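Local coordinates for succinate-semialdehyde dehydrogenase (Synechococcus sp., PDB 4ITA), which probably oxidises succinic semialdehyde to succinate with a nicotinamide dinucleotide cofactor, and is captured here in complex with NADPH, at residues E247-G252 / A278-K283; S234-V239 / A380-I385; R403-Q406 / A412-I415; M75-T78 / A84-E87. One frame throughout, in Å; residues are numbered along the deposited sequence.

Interaction 1 (E247-G252 / A278-K283)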
loop_
_atom_site.group_PDB
_atom_site.type_symbol
_atom_site.label_atom_id
_atom_site.label_comp_id
_atom_site.label_asym_id
_atom_site.label_seq_id
_atom_site.Cartn_x
_atom_site.Cartn_y
_atom_site.Cartn_z
ATOM N N GLU A 247 -29.624 5.202 25.074
ATOM C CA GLU A 247 -29.054 5.555 23.770
ATOM C C GLU A 247 -28.174 4.425 23.238
ATOM O O GLU A 247 -28.251 4.075 22.065
ATOM C CB GLU A 247 -28.252 6.865 23.815
ATOM C CG GLU A 247 -27.756 7.290 22.426
ATOM C CD GLU A 247 -26.853 8.522 22.427
ATOM O OE1 GLU A 247 -26.419 8.954 23.512
ATOM O OE2 GLU A 247 -26.579 9.047 21.326
ATOM N N ALA A 248 -27.344 3.856 24.106
ATOM C CA ALA A 248 -26.465 2.761 23.709
ATOM C C ALA A 248 -27.245 1.544 23.198
ATOM O O ALA A 248 -26.832 0.904 22.228
ATOM C CB ALA A 248 -25.526 2.373 24.853
ATOM N N VAL A 249 -28.372 1.222 23.833
ATOM C CA VAL A 249 -29.216 0.116 23.380
ATOM C C VAL A 249 -29.842 0.386 22.011
ATOM O O VAL A 249 -29.839 -0.474 21.123
ATOM C CB VAL A 249 -30.350 -0.190 24.392
ATOM C CG1 VAL A 249 -31.363 -1.159 23.785
ATOM C CG2 VAL A 249 -29.777 -0.751 25.677
ATOM N N GLU A 250 -30.391 1.584 21.851
ATOM C CA GLU A 250 -31.022 1.975 20.598
ATOM C C GLU A 250 -30.005 1.957 19.459
ATOM O O GLU A 250 -30.232 1.358 18.404
ATOM C CB GLU A 250 -31.634 3.372 20.733
ATOM C CG GLU A 250 -32.875 3.440 21.608
ATOM C CD GLU A 250 -34.086 2.796 20.952
ATOM O OE1 GLU A 250 -34.086 2.657 19.708
ATOM O OE2 GLU A 250 -35.034 2.429 21.680
ATOM N N VAL A 251 -28.877 2.611 19.684
ATOM C CA VAL A 251 -27.838 2.702 18.672
ATOM C C VAL A 251 -27.190 1.337 18.414
ATOM O O VAL A 251 -26.955 0.970 17.266
ATOM C CB VAL A 251 -26.795 3.770 19.060
ATOM C CG1 VAL A 251 -25.596 3.717 18.131
ATOM C CG2 VAL A 251 -27.440 5.167 19.037
ATOM N N GLY A 252 -26.940 0.573 19.476
ATOM C CA GLY A 252 -26.383 -0.758 19.327
ATOM C C GLY A 252 -27.262 -1.695 18.528
ATOM O O GLY A 252 -26.772 -2.524 17.762
ATOM N N ALA A 278 -26.918 -6.370 33.218
ATOM C CA ALA A 278 -28.274 -6.905 33.325
ATOM C C ALA A 278 -29.285 -5.979 32.659
ATOM O O ALA A 278 -30.110 -6.426 31.859
ATOM C CB ALA A 278 -28.645 -7.152 34.782
ATOM N N GLU A 279 -29.211 -4.690 32.977
ATOM C CA GLU A 279 -30.133 -3.709 32.413
ATOM C C GLU A 279 -29.949 -3.569 30.902
ATOM O O GLU A 279 -30.921 -3.586 30.143
ATOM C CB GLU A 279 -29.968 -2.343 33.086
ATOM C CG GLU A 279 -30.882 -1.279 32.504
ATOM C CD GLU A 279 -30.723 0.077 33.164
ATOM O OE1 GLU A 279 -30.028 0.157 34.197
ATOM O OE2 GLU A 279 -31.290 1.059 32.637
ATOM N N PHE A 280 -28.702 -3.434 30.463
ATOM C CA PHE A 280 -28.442 -3.294 29.038
ATOM C C PHE A 280 -28.918 -4.528 28.263
ATOM O O PHE A 280 -29.570 -4.394 27.224
ATOM C CB PHE A 280 -26.957 -3.019 28.760
ATOM C CG PHE A 280 -26.655 -2.768 27.296
ATOM C CD1 PHE A 280 -26.576 -1.476 26.797
ATOM C CD2 PHE A 280 -26.475 -3.832 26.421
ATOM C CE1 PHE A 280 -26.317 -1.255 25.446
ATOM C CE2 PHE A 280 -26.215 -3.616 25.077
ATOM C CZ PHE A 280 -26.140 -2.325 24.593
ATOM N N LEU A 281 -28.594 -5.718 28.753
ATOM C CA LEU A 281 -28.947 -6.933 28.028
ATOM C C LEU A 281 -30.459 -7.122 27.935
ATOM O O LEU A 281 -30.967 -7.546 26.894
ATOM C CB LEU A 281 -28.290 -8.163 28.653
ATOM C CG LEU A 281 -28.547 -9.486 27.926
ATOM C CD1 LEU A 281 -28.178 -9.385 26.444
ATOM C CD2 LEU A 281 -27.786 -10.618 28.597
ATOM N N GLU A 282 -31.180 -6.821 29.013
ATOM C CA GLU A 282 -32.638 -6.930 28.965
ATOM C C GLU A 282 -33.194 -5.985 27.907
ATOM O O GLU A 282 -34.053 -6.360 27.109
ATOM C CB GLU A 282 -33.277 -6.627 30.329
ATOM C CG GLU A 282 -34.805 -6.448 30.242
ATOM C CD GLU A 282 -35.505 -6.363 31.592
ATOM O OE1 GLU A 282 -35.594 -7.398 32.277
ATOM O OE2 GLU A 282 -35.994 -5.267 31.954
ATOM N N LYS A 283 -32.698 -4.754 27.908
ATOM C CA LYS A 283 -33.153 -3.751 26.955
ATOM C C LYS A 283 -32.777 -4.103 25.513
ATOM O O LYS A 283 -33.547 -3.835 24.587
ATOM C CB LYS A 283 -32.662 -2.356 27.359
ATOM C CG LYS A 283 -33.382 -1.840 28.603
ATOM C CD LYS A 283 -32.879 -0.485 29.072
ATOM C CE LYS A 283 -33.813 0.079 30.137
ATOM N NZ LYS A 283 -33.275 1.318 30.758
#

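Interaction 2 (S234-V239 / A380-I385)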
loop_
_atom_site.group_PDB
_atom_site.type_symbol
_atom_site.label_atom_id
_atom_site.label_comp_id
_atom_site.label_asym_id
_atom_site.label_seq_id
_atom_site.Cartn_x
_atom_site.Cartn_y
_atom_site.Cartn_z
ATOM N N SER A 234 -15.182 -8.040 13.327
ATOM C CA SER A 234 -16.064 -8.482 14.400
ATOM C C SER A 234 -16.017 -7.388 15.452
ATOM O O SER A 234 -15.486 -7.567 16.558
ATOM C CB SER A 234 -15.618 -9.836 14.959
ATOM O OG SER A 234 -16.551 -10.284 15.933
ATOM N N ASP A 235 -16.556 -6.235 15.088
ATOM C CA ASP A 235 -16.342 -5.027 15.863
ATOM C C ASP A 235 -16.956 -5.130 17.251
ATOM O O ASP A 235 -18.090 -5.583 17.398
ATOM C CB ASP A 235 -16.949 -3.819 15.153
ATOM C CG ASP A 235 -16.239 -3.452 13.856
ATOM O OD1 ASP A 235 -15.323 -4.174 13.394
ATOM O OD2 ASP A 235 -16.622 -2.402 13.300
ATOM N N PRO A 236 -16.223 -4.675 18.274
ATOM C CA PRO A 236 -16.778 -4.620 19.626
ATOM C C PRO A 236 -17.667 -3.389 19.815
ATOM O O PRO A 236 -17.485 -2.354 19.167
ATOM C CB PRO A 236 -15.529 -4.510 20.495
ATOM C CG PRO A 236 -14.570 -3.751 19.637
ATOM C CD PRO A 236 -14.814 -4.237 18.241
ATOM N N PHE A 237 -18.654 -3.541 20.693
ATOM C CA PHE A 237 -19.528 -2.457 21.110
ATOM C C PHE A 237 -19.481 -2.526 22.634
ATOM O O PHE A 237 -20.110 -3.394 23.255
ATOM C CB PHE A 237 -20.940 -2.706 20.565
ATOM C CG PHE A 237 -21.884 -1.528 20.682
ATOM C CD1 PHE A 237 -22.649 -1.342 21.826
ATOM C CD2 PHE A 237 -22.047 -0.643 19.625
ATOM C CE1 PHE A 237 -23.539 -0.281 21.914
ATOM C CE2 PHE A 237 -22.927 0.426 19.713
ATOM C CZ PHE A 237 -23.678 0.604 20.863
ATOM N N VAL A 238 -18.674 -1.652 23.224
ATOM C CA VAL A 238 -18.350 -1.716 24.641
ATOM C C VAL A 238 -19.195 -0.714 25.401
ATOM O O VAL A 238 -19.248 0.456 25.033
ATOM C CB VAL A 238 -16.855 -1.412 24.873
ATOM C CG1 VAL A 238 -16.510 -1.625 26.331
ATOM C CG2 VAL A 238 -15.966 -2.303 23.995
ATOM N N VAL A 239 -19.873 -1.176 26.450
ATOM C CA VAL A 239 -20.756 -0.306 27.217
ATOM C C VAL A 239 -20.347 -0.275 28.680
ATOM O O VAL A 239 -20.368 -1.299 29.358
ATOM C CB VAL A 239 -22.230 -0.737 27.090
ATOM C CG1 VAL A 239 -23.139 0.259 27.807
ATOM C CG2 VAL A 239 -22.626 -0.846 25.622
ATOM N N ALA A 380 -8.912 -5.992 26.475
ATOM C CA ALA A 380 -8.351 -7.281 26.095
ATOM C C ALA A 380 -9.351 -8.109 25.288
ATOM O O ALA A 380 -9.003 -8.708 24.266
ATOM C CB ALA A 380 -7.884 -8.050 27.327
ATOM N N LEU A 381 -10.599 -8.155 25.746
ATOM C CA LEU A 381 -11.601 -8.950 25.059
ATOM C C LEU A 381 -11.935 -8.330 23.709
ATOM O O LEU A 381 -12.081 -9.034 22.706
ATOM C CB LEU A 381 -12.860 -9.090 25.921
ATOM C CG LEU A 381 -14.012 -9.896 25.324
ATOM C CD1 LEU A 381 -13.551 -11.289 24.951
ATOM C CD2 LEU A 381 -15.149 -9.969 26.318
ATOM N N ALA A 382 -12.049 -7.007 23.689
ATOM C CA ALA A 382 -12.343 -6.294 22.447
ATOM C C ALA A 382 -11.316 -6.598 21.361
ATOM O O ALA A 382 -11.660 -6.730 20.182
ATOM C CB ALA A 382 -12.421 -4.803 22.696
ATOM N N ASN A 383 -10.056 -6.721 21.762
ATOM C CA ASN A 383 -8.969 -6.938 20.813
ATOM C C ASN A 383 -8.674 -8.407 20.516
ATOM O O ASN A 383 -7.850 -8.706 19.655
ATOM C CB ASN A 383 -7.681 -6.273 21.309
ATOM C CG ASN A 383 -7.756 -4.765 21.302
ATOM O OD1 ASN A 383 -8.555 -4.176 20.576
ATOM N ND2 ASN A 383 -6.903 -4.127 22.099
ATOM N N ASP A 384 -9.343 -9.317 21.223
ATOM C CA ASP A 384 -9.032 -10.745 21.145
ATOM C C ASP A 384 -9.718 -11.404 19.948
ATOM O O ASP A 384 -10.505 -12.347 20.095
ATOM C CB ASP A 384 -9.412 -11.441 22.460
ATOM C CG ASP A 384 -8.874 -12.857 22.548
ATOM O OD1 ASP A 384 -7.830 -13.135 21.927
ATOM O OD2 ASP A 384 -9.505 -13.688 23.234
ATOM N N ILE A 385 -9.414 -10.876 18.766
ATOM C CA ILE A 385 -9.967 -11.352 17.503
ATOM C C ILE A 385 -8.913 -11.169 16.421
ATOM O O ILE A 385 -7.963 -10.404 16.602
ATOM C CB ILE A 385 -11.223 -10.556 17.085
ATOM C CG1 ILE A 385 -11.013 -9.056 17.308
ATOM C CG2 ILE A 385 -12.459 -11.056 17.823
ATOM C CD1 ILE A 385 -12.060 -8.176 16.623
#

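Interaction 3 (R403-Q406 / A412-I415)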
loop_
_atom_site.group_PDB
_atom_site.type_symbol
_atom_site.label_atom_id
_atom_site.label_comp_id
_atom_site.label_asym_id
_atom_site.label_seq_id
_atom_site.Cartn_x
_atom_site.Cartn_y
_atom_site.Cartn_z
ATOM N N ARG A 403 -8.383 5.964 26.981
ATOM C CA ARG A 403 -7.827 4.617 26.924
ATOM C C ARG A 403 -8.465 3.784 25.813
ATOM O O ARG A 403 -7.762 3.053 25.112
ATOM C CB ARG A 403 -7.924 3.907 28.275
ATOM C CG ARG A 403 -6.904 4.407 29.294
ATOM C CD ARG A 403 -6.654 3.379 30.392
ATOM N NE ARG A 403 -6.144 2.114 29.866
ATOM C CZ ARG A 403 -6.190 0.956 30.519
ATOM N NH1 ARG A 403 -6.733 0.896 31.728
ATOM N NH2 ARG A 403 -5.706 -0.146 29.962
ATOM N N PHE A 404 -9.781 3.894 25.644
ATOM C CA PHE A 404 -10.453 3.192 24.553
ATOM C C PHE A 404 -9.929 3.670 23.194
ATOM O O PHE A 404 -9.604 2.852 22.325
ATOM C CB PHE A 404 -11.971 3.394 24.628
ATOM C CG PHE A 404 -12.670 2.511 25.636
ATOM C CD1 PHE A 404 -12.492 1.131 25.631
ATOM C CD2 PHE A 404 -13.542 3.062 26.573
ATOM C CE1 PHE A 404 -13.160 0.320 26.555
ATOM C CE2 PHE A 404 -14.211 2.257 27.489
ATOM C CZ PHE A 404 -14.018 0.886 27.480
ATOM N N ILE A 405 -9.855 4.988 23.009
ATOM C CA ILE A 405 -9.330 5.558 21.766
ATOM C C ILE A 405 -7.919 5.052 21.478
ATOM O O ILE A 405 -7.606 4.652 20.356
ATOM C CB ILE A 405 -9.338 7.101 21.817
ATOM C CG1 ILE A 405 -10.774 7.618 21.762
ATOM C CG2 ILE A 405 -8.510 7.689 20.677
ATOM C CD1 ILE A 405 -10.921 9.081 22.133
ATOM N N GLN A 406 -7.068 5.054 22.495
ATOM C CA GLN A 406 -5.671 4.706 22.305
ATOM C C GLN A 406 -5.444 3.210 22.126
ATOM O O GLN A 406 -4.597 2.792 21.333
ATOM C CB GLN A 406 -4.834 5.229 23.480
ATOM C CG GLN A 406 -4.738 6.747 23.522
ATOM C CD GLN A 406 -3.971 7.315 22.345
ATOM O OE1 GLN A 406 -2.914 6.803 21.978
ATOM N NE2 GLN A 406 -4.504 8.374 21.739
ATOM N N ALA A 412 -10.849 2.290 13.289
ATOM C CA ALA A 412 -11.734 3.381 13.680
ATOM C C ALA A 412 -12.269 3.137 15.075
ATOM O O ALA A 412 -12.677 2.020 15.396
ATOM C CB ALA A 412 -12.877 3.516 12.700
ATOM N N VAL A 413 -12.254 4.179 15.904
ATOM C CA VAL A 413 -12.833 4.109 17.236
ATOM C C VAL A 413 -13.846 5.231 17.400
ATOM O O VAL A 413 -13.510 6.418 17.265
ATOM C CB VAL A 413 -11.771 4.204 18.344
ATOM C CG1 VAL A 413 -12.433 4.164 19.718
ATOM C CG2 VAL A 413 -10.752 3.083 18.219
ATOM N N PHE A 414 -15.088 4.841 17.679
ATOM C CA PHE A 414 -16.170 5.790 17.923
ATOM C C PHE A 414 -16.560 5.758 19.390
ATOM O O PHE A 414 -16.803 4.688 19.953
ATOM C CB PHE A 414 -17.389 5.466 17.053
ATOM C CG PHE A 414 -17.295 5.992 15.641
ATOM C CD1 PHE A 414 -16.228 5.649 14.814
ATOM C CD2 PHE A 414 -18.287 6.827 15.137
ATOM C CE1 PHE A 414 -16.153 6.127 13.511
ATOM C CE2 PHE A 414 -18.219 7.309 13.838
ATOM C CZ PHE A 414 -17.151 6.969 13.024
ATOM N N ILE A 415 -16.594 6.929 20.015
ATOM C CA ILE A 415 -16.983 7.054 21.412
ATOM C C ILE A 415 -18.392 7.652 21.499
ATOM O O ILE A 415 -18.642 8.750 20.996
ATOM C CB ILE A 415 -15.987 7.923 22.208
ATOM C CG1 ILE A 415 -14.563 7.351 22.126
ATOM C CG2 ILE A 415 -16.441 8.084 23.657
ATOM C CD1 ILE A 415 -14.404 5.965 22.736
#

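Interaction 4 (M75-T78 / A84-E87)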
loop_
_atom_site.group_PDB
_atom_site.type_symbol
_atom_site.label_atom_id
_atom_site.label_comp_id
_atom_site.label_asym_id
_atom_site.label_seq_id
_atom_site.Cartn_x
_atom_site.Cartn_y
_atom_site.Cartn_z
ATOM N N MET A 75 -30.496 -8.124 -3.558
ATOM C CA MET A 75 -29.772 -8.562 -2.368
ATOM C C MET A 75 -30.492 -8.374 -1.032
ATOM O O MET A 75 -29.929 -8.672 0.018
ATOM C CB MET A 75 -28.340 -8.011 -2.356
ATOM C CG MET A 75 -28.213 -6.504 -2.578
ATOM S SD MET A 75 -28.815 -5.458 -1.205
ATOM C CE MET A 75 -27.741 -6.021 0.138
ATOM N N GLY A 76 -31.731 -7.888 -1.075
ATOM C CA GLY A 76 -32.634 -8.004 0.065
ATOM C C GLY A 76 -32.580 -6.964 1.172
ATOM O O GLY A 76 -33.331 -7.068 2.143
ATOM N N LYS A 77 -31.712 -5.963 1.063
ATOM C CA LYS A 77 -31.719 -4.901 2.072
ATOM C C LYS A 77 -33.016 -4.094 1.955
ATOM O O LYS A 77 -33.630 -4.061 0.886
ATOM C CB LYS A 77 -30.489 -3.991 1.949
ATOM C CG LYS A 77 -30.565 -2.955 0.840
ATOM C CD LYS A 77 -29.242 -2.206 0.697
ATOM C CE LYS A 77 -29.062 -1.210 1.812
ATOM N NZ LYS A 77 -27.617 -0.927 2.080
ATOM N N THR A 78 -33.449 -3.459 3.041
ATOM C CA THR A 78 -34.707 -2.724 2.977
ATOM C C THR A 78 -34.630 -1.616 1.933
ATOM O O THR A 78 -33.568 -1.012 1.714
ATOM C CB THR A 78 -35.109 -2.100 4.321
ATOM O OG1 THR A 78 -34.154 -1.097 4.691
ATOM C CG2 THR A 78 -35.203 -3.164 5.408
ATOM N N ALA A 84 -31.167 5.352 1.308
ATOM C CA ALA A 84 -30.065 6.000 2.006
ATOM C C ALA A 84 -28.725 5.670 1.350
ATOM O O ALA A 84 -27.841 6.529 1.259
ATOM C CB ALA A 84 -30.057 5.622 3.495
ATOM N N GLU A 85 -28.570 4.434 0.879
ATOM C CA GLU A 85 -27.323 4.042 0.229
ATOM C C GLU A 85 -27.098 4.820 -1.076
ATOM O O GLU A 85 -25.974 5.245 -1.375
ATOM C CB GLU A 85 -27.268 2.531 -0.013
ATOM C CG GLU A 85 -25.964 2.136 -0.673
ATOM C CD GLU A 85 -25.766 0.650 -0.846
ATOM O OE1 GLU A 85 -26.489 -0.167 -0.230
ATOM O OE2 GLU A 85 -24.850 0.295 -1.611
ATOM N N ALA A 86 -28.159 5.005 -1.853
ATOM C CA ALA A 86 -28.061 5.795 -3.078
ATOM C C ALA A 86 -27.705 7.247 -2.748
ATOM O O ALA A 86 -26.897 7.882 -3.434
ATOM C CB ALA A 86 -29.361 5.731 -3.866
ATOM N N GLU A 87 -28.291 7.776 -1.680
ATOM C CA GLU A 87 -27.984 9.131 -1.247
ATOM C C GLU A 87 -26.526 9.276 -0.819
ATOM O O GLU A 87 -25.865 10.267 -1.145
ATOM C CB GLU A 87 -28.916 9.537 -0.101
ATOM C CG GLU A 87 -30.363 9.737 -0.525
ATOM C CD GLU A 87 -31.307 9.938 0.651
ATOM O OE1 GLU A 87 -32.461 10.354 0.414
ATOM O OE2 GLU A 87 -30.900 9.670 1.801
#

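Interaction 1 (E247-G252 / A278-K283)
Two carboxylates of different helices grip Lys-283 NZ: Glu-279 OE2, one turn earlier on the same helix, forms a salt bridge at 2.7 Å from NZ through its anti lone pair, and Asp-246, at the start of helix 245-257, supplies the other through OD1. The stem of the lysine also takes part, its CB resting 3.7 Å from Val-249 CG2. Val-249 CG1, anti to its own N (chi1 169°), comes within 3.5 Å of Lys-283 O. Helix 245-257 makes the beta-alpha-beta crossover from strand 235-239 to strand 267-273 in the alpha/beta sheet domain, and helix 274-289, which follows strand 267-273, lies beside it; the axes of the two short segments approach to 9.7 Å and cross at -39°. Phe-280 fills the space between them. Over one face of its ring sits Val-249 CG2, in a CH-pi contact 3.8 Å from the centroid, while at the ring edge Phe-280 CE1 meets Ala-248 CB at 3.8 Å. Beyond the two helices the ring packs on Phe-270 and Leu-272. A serine in place of Phe-280 would probably open a gap between helices and sheet and leave Val-249 CG2 without its aromatic partner.

Interaction 2 (S234-V239 / A380-I385)
A beta-alpha-beta crossover of the seven-stranded sheet brings this contact about: helix 375-383 leads from strand 366-372 to strand 390-394 and, on the way, passes over strand 235-239. The helix meets the strand through small groups. Pro-236 presents one side of its pyrrolidine ring, CB and CG, to the methyl of Ala-382, and the CB atoms of Pro-236 and Ala-382 are 3.8 Å apart. With no longer side chain interposed, the CA atoms of Pro-236 and Ala-382 come within 5.5 Å. Past the helix end, where Asp-384 is the centre of an inverse gamma turn, Ile-385 turns back to the strand. Its CG1 stands between the backbone N and the carbonyl carbon (chi1 43°), and the extended branch carries Ile-385 CD1 to 3.5 Å from Ser-234 O. That oxygen also accepts a hydrogen bond from Arg-269 NE, whose guanidinium further binds Ala-382 O through NH2 and Leu-381 O through NH1, so one side chain ties the last turn of the helix to the chain just before strand 235-239. Around this contact strand 235-239 is flanked in the sheet by strands 267-273 and 390-394, and Pro-236 packs on Ile-271 of the first and Ala-391 of the second.

Interaction 3 (R403-Q406 / A412-I415)
Apolar side chains carry this contact, with Ile-405 and Ile-415 at its centre. The two cross at about a right angle, and their CG1 atoms meet at 3.8 Å; Ile-405 CD1 is 4.0 Å from the same CG1 of Ile-415. A turn at chi2 (-63°) folds the end of Ile-415 toward the helix, where its CD1 lies 4.0 Å from Phe-404 CB. The ring of Phe-404 is directed elsewhere, onto Leu-375 and Ile-379 of helix 375-383 and edge-to-face with Phe-240.

Contacts of side chain with backbone come from Val-413. Val-413 CG1 approaches the helix main chain, 4.0 Å from Ile-405 CA and 4.1 Å from Phe-404 O, while Val-413 CG2 is 4.1 Å from Ile-405 O.

Two helix carbonyls bond to the second subunit: Lys-451 NZ of that chain donates to Ile-405 O, and Gln-121 NE2 of that chain to Gln-406 O. Residues 412-415 also pair in parallel with a strand of the second subunit, so the sheet continues through the interface.

Helix and strand here are the second and third elements of the beta-alpha-beta unit formed by strand 390-394, helix 398-407 and strand 412-415, the Rossmann-like crossover from which the alpha/beta domains of aldehyde dehydrogenases are built.

Interaction 4 (M75-T78 / A84-E87)
Lys-77 and Glu-85 face each other over a CA separation of 10.1 Å, on a chain that leaves helix 64-75 at Gly-76, with positive phi (85°), and enters helix 79-103 after the N-cap residue Thr-78. Their side chains span the distance from both ends and meet in a salt bridge, Lys-77 NZ lying 2.7 Å from Glu-85 OE1. The ammonium reaches the oxygen on its anti side, 23° out of the carboxylate plane. Glu-85 is fully extended, whereas Lys-77 bends at chi3 (-75°), which brings its CE as well as its NZ alongside the acceptor; CE is 3.4 Å from Glu-85 OE1. Both residues are buried, and each has further partners: Lys-77 NZ donates to Asn-259 OD1, and the second carboxylate oxygen, Glu-85 OE2, accepts from the backbone N atoms of Phe-136 and Trp-137. With both oxygens bound, the carboxylate is fixed in rotation, and the neighbouring ammonium probably favours its charged form. A methionine in place of Lys-77 would probably leave the buried Glu-85 OE1 without its positive mate and Asn-259 OD1 without this donor. Phe-134 packs on both side chains. The pair thus joins the turn between helices 64-75 and 79-103 to the start of helix 137-149, with the side chain of Glu-85 about 9 Å from the bound NADPH.

In the fold
From the N terminus, interaction 4 comes first and closes a short loop across the first turns of helix 79-103, well separated from the rest: its centre is 26 to 28 Å from the other three. Interaction 2 spans the longest loop, opening at strand 235-239 and closing at the end of helix 375-383; interaction 1 is nested within it. Interaction 3 follows in series, and none of the loops cross. Strand 235-239 links the later three. Phe-237 and Val-239 pack against interaction 1, Phe-237 meeting Gly-252 and Val-239 meeting Phe-280, whereas Val-238 meets Phe-404 of interaction 3. The alternating side chains thus place helices 245-257 and 398-407 on opposite faces of one sheet.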